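Local coordinates for insecticidal crystal protein Cry7Cal (Bacillus thuringiensis, PDB 5ZI1) that is a locust-active insecticidal delta-endotoxin that probably binds gut receptors and forms membrane pores, at residues N122-K125 / F126-S130; V76-A79 / L80-E84. All coordinates share one frame; numbering follows the deposited sequence.

Interaction 1. Residues N122-K125 / F126-S130; sequences NLFK and FAMPS
Phe-124 and Met-128, one helical turn apart, form the buried side of this contact, towards the C-terminal part of helix 107-127. The sulphur of Met-128 comes up at the edge of the Phe-124 ring, near its plane, with SD 4.5 Å from Phe-124 CD1. A chi1 of -74° sets Met-128 CG anti to the carbonyl carbon and beside the backbone N, which leaves it 3.2 Å from Phe-124 O. That same carbonyl accepts the N-H of Met-128 in an almost straight bond (Met-128 N to Phe-124 O 2.8 Å, 173° at the hydrogen) lying in the carbonyl plane. Both side chains are packed against helix 141-165: the Phe-124 ring meets that of His-151 nearly parallel, and Met-128 rests on Ala-147 and Ala-148.

The other side is more open to solvent. Phe-126 is exposed; with CG anti to its own nitrogen (chi1 178°), it swings its ring away from the backbone, and partly exposed Leu-123 approaches it obliquely, CD1 4.3 Å from Phe-126 CD1. Lys-125, also partly exposed, reaches back along the helix, where a weak hydrogen bond of 3.5 Å links its NZ to Asn-122 OD1; the stronger partner of the ammonium is Glu-121, through a salt bridge. Pro-129 has no N-H, so Lys-125 O gets no i to i+4 bond from it; Pro-129 CD lies 3.2 Å from that oxygen instead. Phe-126 N to Asn-122 O (2.8 Å) and the bent Ala-127 N to Leu-123 O (2.6 Å) complete the i to i+4 bonding characteristic of an alpha-helix, here one of the N-terminal delta-endotoxin bundle.

Interaction 2. Residues V76-A79 / L80-E84; sequences VSKA and LSELE
Leu-80 N and Val-76 O make an almost straight hydrogen bond of 2.9 Å (176° at the hydrogen), one of four successive i to i+4 bonds in this part of helix 73-101. Leu-83 N gives to Ala-79 O at 2.8 Å, and Glu-82 N to Lys-78 O at 3.0 Å. In the fourth, Ser-81 N reaches Ser-77 O from above the carbonyl plane, 3.1 Å away.

Beyond the backbone, Lys-78 and Glu-82 run side by side. The lysine is fully extended, yet its NZ stays 4.8 Å from Glu-82 OE2, too far for a salt bridge, although the opposite charges probably still attract. A chi1 of -50° puts Glu-82 CG beside the backbone N, 3.2 Å from Lys-78 O, and its OE2 has a weak hydrogen bond to Ser-130 OG.

Around the helix from this charged pair, Val-76 and Leu-80 point the same way, CG1 of the valine 3.8 Å from CD1 of the leucine. This is a regular alpha-helix of the N-terminal delta-endotoxin bundle whose i, i+4 pairs meet different neighbours: Val-76 and Leu-80 face Ile-71 and helix 54-67, Lys-78 and Glu-82 face Ser-130 and helix 107-127.

In the fold
Interaction 2 comes first along the chain, in the early turns of helix 73-101; interaction 1 follows in the C-terminal part of helix 107-127, the next helix. Their centres are 11 Å apart, on the same side of the chain's centre, and both belong to the helical N-terminal domain. The two touch directly: Ala-127 CB packs 3.9 Å from Glu-82 CB, while Ser-130 OG lies 3.6 Å from Lys-78 CE. The late part of one helix thus lies against the early part of its predecessor. In this family the N-terminal helical bundle is generally held to form the membrane pore, so both contacts belong to the probable pore-forming part of the toxin.

Interaction 1. Residues N122-K125 / F126-S130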
loop_
_atom_site.group_PDB
_atom_site.type_symbol
_atom_site.label_atom_id
_atom_site.label_comp_id
_atom_site.label_asym_id
_atom_site.label_seq_id
_atom_site.Cartn_x
_atom_site.Cartn_y
_atom_site.Cartn_z
ATOM N N ASN A 122 24.024 14.502 -9.445
ATOM C CA ASN A 122 25.211 13.664 -9.489
ATOM C C ASN A 122 25.489 13.019 -8.135
ATOM O O ASN A 122 25.926 11.864 -8.086
ATOM C CB ASN A 122 26.414 14.480 -9.978
ATOM C CG ASN A 122 26.426 14.675 -11.520
ATOM O OD1 ASN A 122 25.766 13.947 -12.265
ATOM N ND2 ASN A 122 27.183 15.659 -11.983
ATOM N N LEU A 123 25.214 13.718 -7.022
ATOM C CA LEU A 123 25.405 13.086 -5.721
ATOM C C LEU A 123 24.551 11.833 -5.598
ATOM O O LEU A 123 25.016 10.802 -5.100
ATOM C CB LEU A 123 25.101 14.054 -4.574
ATOM C CG LEU A 123 25.542 13.537 -3.183
ATOM C CD1 LEU A 123 26.975 13.025 -3.258
ATOM C CD2 LEU A 123 25.448 14.599 -2.100
ATOM N N PHE A 124 23.307 11.887 -6.064
ATOM C CA PHE A 124 22.481 10.685 -6.031
ATOM C C PHE A 124 23.120 9.564 -6.847
ATOM O O PHE A 124 23.247 8.433 -6.369
ATOM C CB PHE A 124 21.060 11.002 -6.521
ATOM C CG PHE A 124 20.160 11.607 -5.451
ATOM C CD1 PHE A 124 19.517 10.804 -4.524
ATOM C CD2 PHE A 124 19.966 12.977 -5.382
ATOM C CE1 PHE A 124 18.689 11.356 -3.545
ATOM C CE2 PHE A 124 19.140 13.542 -4.421
ATOM C CZ PHE A 124 18.503 12.731 -3.495
ATOM N N LYS A 125 23.560 9.864 -8.076
ATOM C CA LYS A 125 24.258 8.850 -8.864
ATOM C C LYS A 125 25.430 8.277 -8.091
ATOM O O LYS A 125 25.562 7.055 -7.956
ATOM C CB LYS A 125 24.735 9.424 -10.184
ATOM C CG LYS A 125 23.642 9.730 -11.143
ATOM C CD LYS A 125 24.220 10.471 -12.343
ATOM C CE LYS A 125 23.133 10.787 -13.351
ATOM N NZ LYS A 125 23.469 12.058 -14.042
ATOM N N PHE A 126 26.271 9.148 -7.537
ATOM C CA PHE A 126 27.403 8.678 -6.742
ATOM C C PHE A 126 26.950 7.946 -5.479
ATOM O O PHE A 126 27.567 6.950 -5.083
ATOM C CB PHE A 126 28.312 9.856 -6.382
ATOM C CG PHE A 126 29.488 9.479 -5.526
ATOM C CD1 PHE A 126 29.400 9.527 -4.137
ATOM C CD2 PHE A 126 30.674 9.066 -6.096
ATOM C CE1 PHE A 126 30.483 9.175 -3.348
ATOM C CE2 PHE A 126 31.761 8.718 -5.308
ATOM C CZ PHE A 126 31.663 8.775 -3.942
ATOM N N ALA A 127 25.878 8.416 -4.828
ATOM C CA ALA A 127 25.563 7.915 -3.483
ATOM C C ALA A 127 24.695 6.663 -3.473
ATOM O O ALA A 127 24.872 5.808 -2.602
ATOM C CB ALA A 127 24.868 8.998 -2.665
ATOM N N MET A 128 23.739 6.545 -4.396
ATOM C CA MET A 128 22.841 5.388 -4.408
ATOM C C MET A 128 23.533 4.044 -4.236
ATOM O O MET A 128 23.012 3.223 -3.460
ATOM C CB MET A 128 22.000 5.396 -5.696
ATOM C CG MET A 128 20.890 6.450 -5.688
ATOM S SD MET A 128 19.816 6.372 -4.213
ATOM C CE MET A 128 18.937 4.831 -4.483
ATOM N N PRO A 129 24.673 3.741 -4.900
ATOM C CA PRO A 129 25.298 2.425 -4.686
ATOM C C PRO A 129 25.638 2.137 -3.232
ATOM O O PRO A 129 25.630 0.969 -2.834
ATOM C CB PRO A 129 26.563 2.482 -5.567
ATOM C CG PRO A 129 26.216 3.411 -6.647
ATOM C CD PRO A 129 25.339 4.473 -6.000
ATOM N N SER A 130 25.942 3.154 -2.424
ATOM C CA SER A 130 26.205 2.914 -1.006
ATOM C C SER A 130 24.978 2.382 -0.261
ATOM O O SER A 130 25.121 1.862 0.854
ATOM C CB SER A 130 26.681 4.200 -0.328
ATOM O OG SER A 130 27.817 4.743 -0.988
#

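Interaction 2. Residues V76-A79 / L80-E84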
loop_
_atom_site.group_PDB
_atom_site.type_symbol
_atom_site.label_atom_id
_atom_site.label_comp_id
_atom_site.label_asym_id
_atom_site.label_seq_id
_atom_site.Cartn_x
_atom_site.Cartn_y
_atom_site.Cartn_z
ATOM N N VAL A 76 27.367 1.032 7.391
ATOM C CA VAL A 76 26.472 1.997 8.031
ATOM C C VAL A 76 27.066 3.394 7.953
ATOM O O VAL A 76 26.432 4.341 7.467
ATOM C CB VAL A 76 26.201 1.599 9.493
ATOM C CG1 VAL A 76 25.565 2.760 10.256
ATOM C CG2 VAL A 76 25.311 0.396 9.558
ATOM N N SER A 77 28.306 3.531 8.424
ATOM C CA SER A 77 28.946 4.834 8.513
ATOM C C SER A 77 29.073 5.491 7.145
ATOM O O SER A 77 28.971 6.720 7.033
ATOM C CB SER A 77 30.317 4.679 9.185
ATOM O OG SER A 77 31.252 5.632 8.711
ATOM N N LYS A 78 29.284 4.698 6.096
ATOM C CA LYS A 78 29.381 5.283 4.772
ATOM C C LYS A 78 28.010 5.694 4.259
ATOM O O LYS A 78 27.863 6.774 3.684
ATOM C CB LYS A 78 30.041 4.318 3.798
ATOM C CG LYS A 78 30.145 4.931 2.409
ATOM C CD LYS A 78 30.915 4.063 1.441
ATOM C CE LYS A 78 31.261 4.848 0.182
ATOM N NZ LYS A 78 31.605 3.945 -0.960
ATOM N N ALA A 79 26.990 4.863 4.480
ATOM C CA ALA A 79 25.644 5.234 4.059
ATOM C C ALA A 79 25.209 6.530 4.726
ATOM O O ALA A 79 24.782 7.473 4.050
ATOM C CB ALA A 79 24.665 4.102 4.359
ATOM N N LEU A 80 25.369 6.614 6.049
ATOM C CA LEU A 80 24.962 7.812 6.780
ATOM C C LEU A 80 25.716 9.039 6.299
ATOM O O LEU A 80 25.153 10.135 6.223
ATOM C CB LEU A 80 25.190 7.613 8.282
ATOM C CG LEU A 80 24.199 6.706 8.993
ATOM C CD1 LEU A 80 24.622 6.452 10.446
ATOM C CD2 LEU A 80 22.785 7.316 8.923
ATOM N N SER A 81 26.997 8.875 5.985
ATOM C CA SER A 81 27.816 9.992 5.534
ATOM C C SER A 81 27.344 10.520 4.178
ATOM O O SER A 81 27.315 11.737 3.957
ATOM C CB SER A 81 29.282 9.540 5.490
ATOM O OG SER A 81 30.065 10.336 4.627
ATOM N N GLU A 82 26.964 9.623 3.260
ATOM C CA GLU A 82 26.352 10.065 2.006
ATOM C C GLU A 82 24.979 10.665 2.241
ATOM O O GLU A 82 24.591 11.605 1.537
ATOM C CB GLU A 82 26.225 8.908 1.025
ATOM C CG GLU A 82 27.498 8.138 0.854
ATOM C CD GLU A 82 28.312 8.664 -0.295
ATOM O OE1 GLU A 82 28.400 9.911 -0.440
ATOM O OE2 GLU A 82 28.855 7.830 -1.062
ATOM N N LEU A 83 24.228 10.140 3.220
ATOM C CA LEU A 83 22.917 10.714 3.500
ATOM C C LEU A 83 23.050 12.140 4.009
ATOM O O LEU A 83 22.246 13.011 3.654
ATOM C CB LEU A 83 22.145 9.837 4.485
ATOM C CG LEU A 83 21.649 8.501 3.907
ATOM C CD1 LEU A 83 21.138 7.579 5.005
ATOM C CD2 LEU A 83 20.558 8.708 2.849
ATOM N N GLU A 84 24.086 12.420 4.792
ATOM C CA GLU A 84 24.247 13.790 5.265
ATOM C C GLU A 84 24.669 14.708 4.123
ATOM O O GLU A 84 24.188 15.841 4.024
ATOM C CB GLU A 84 25.233 13.843 6.437
#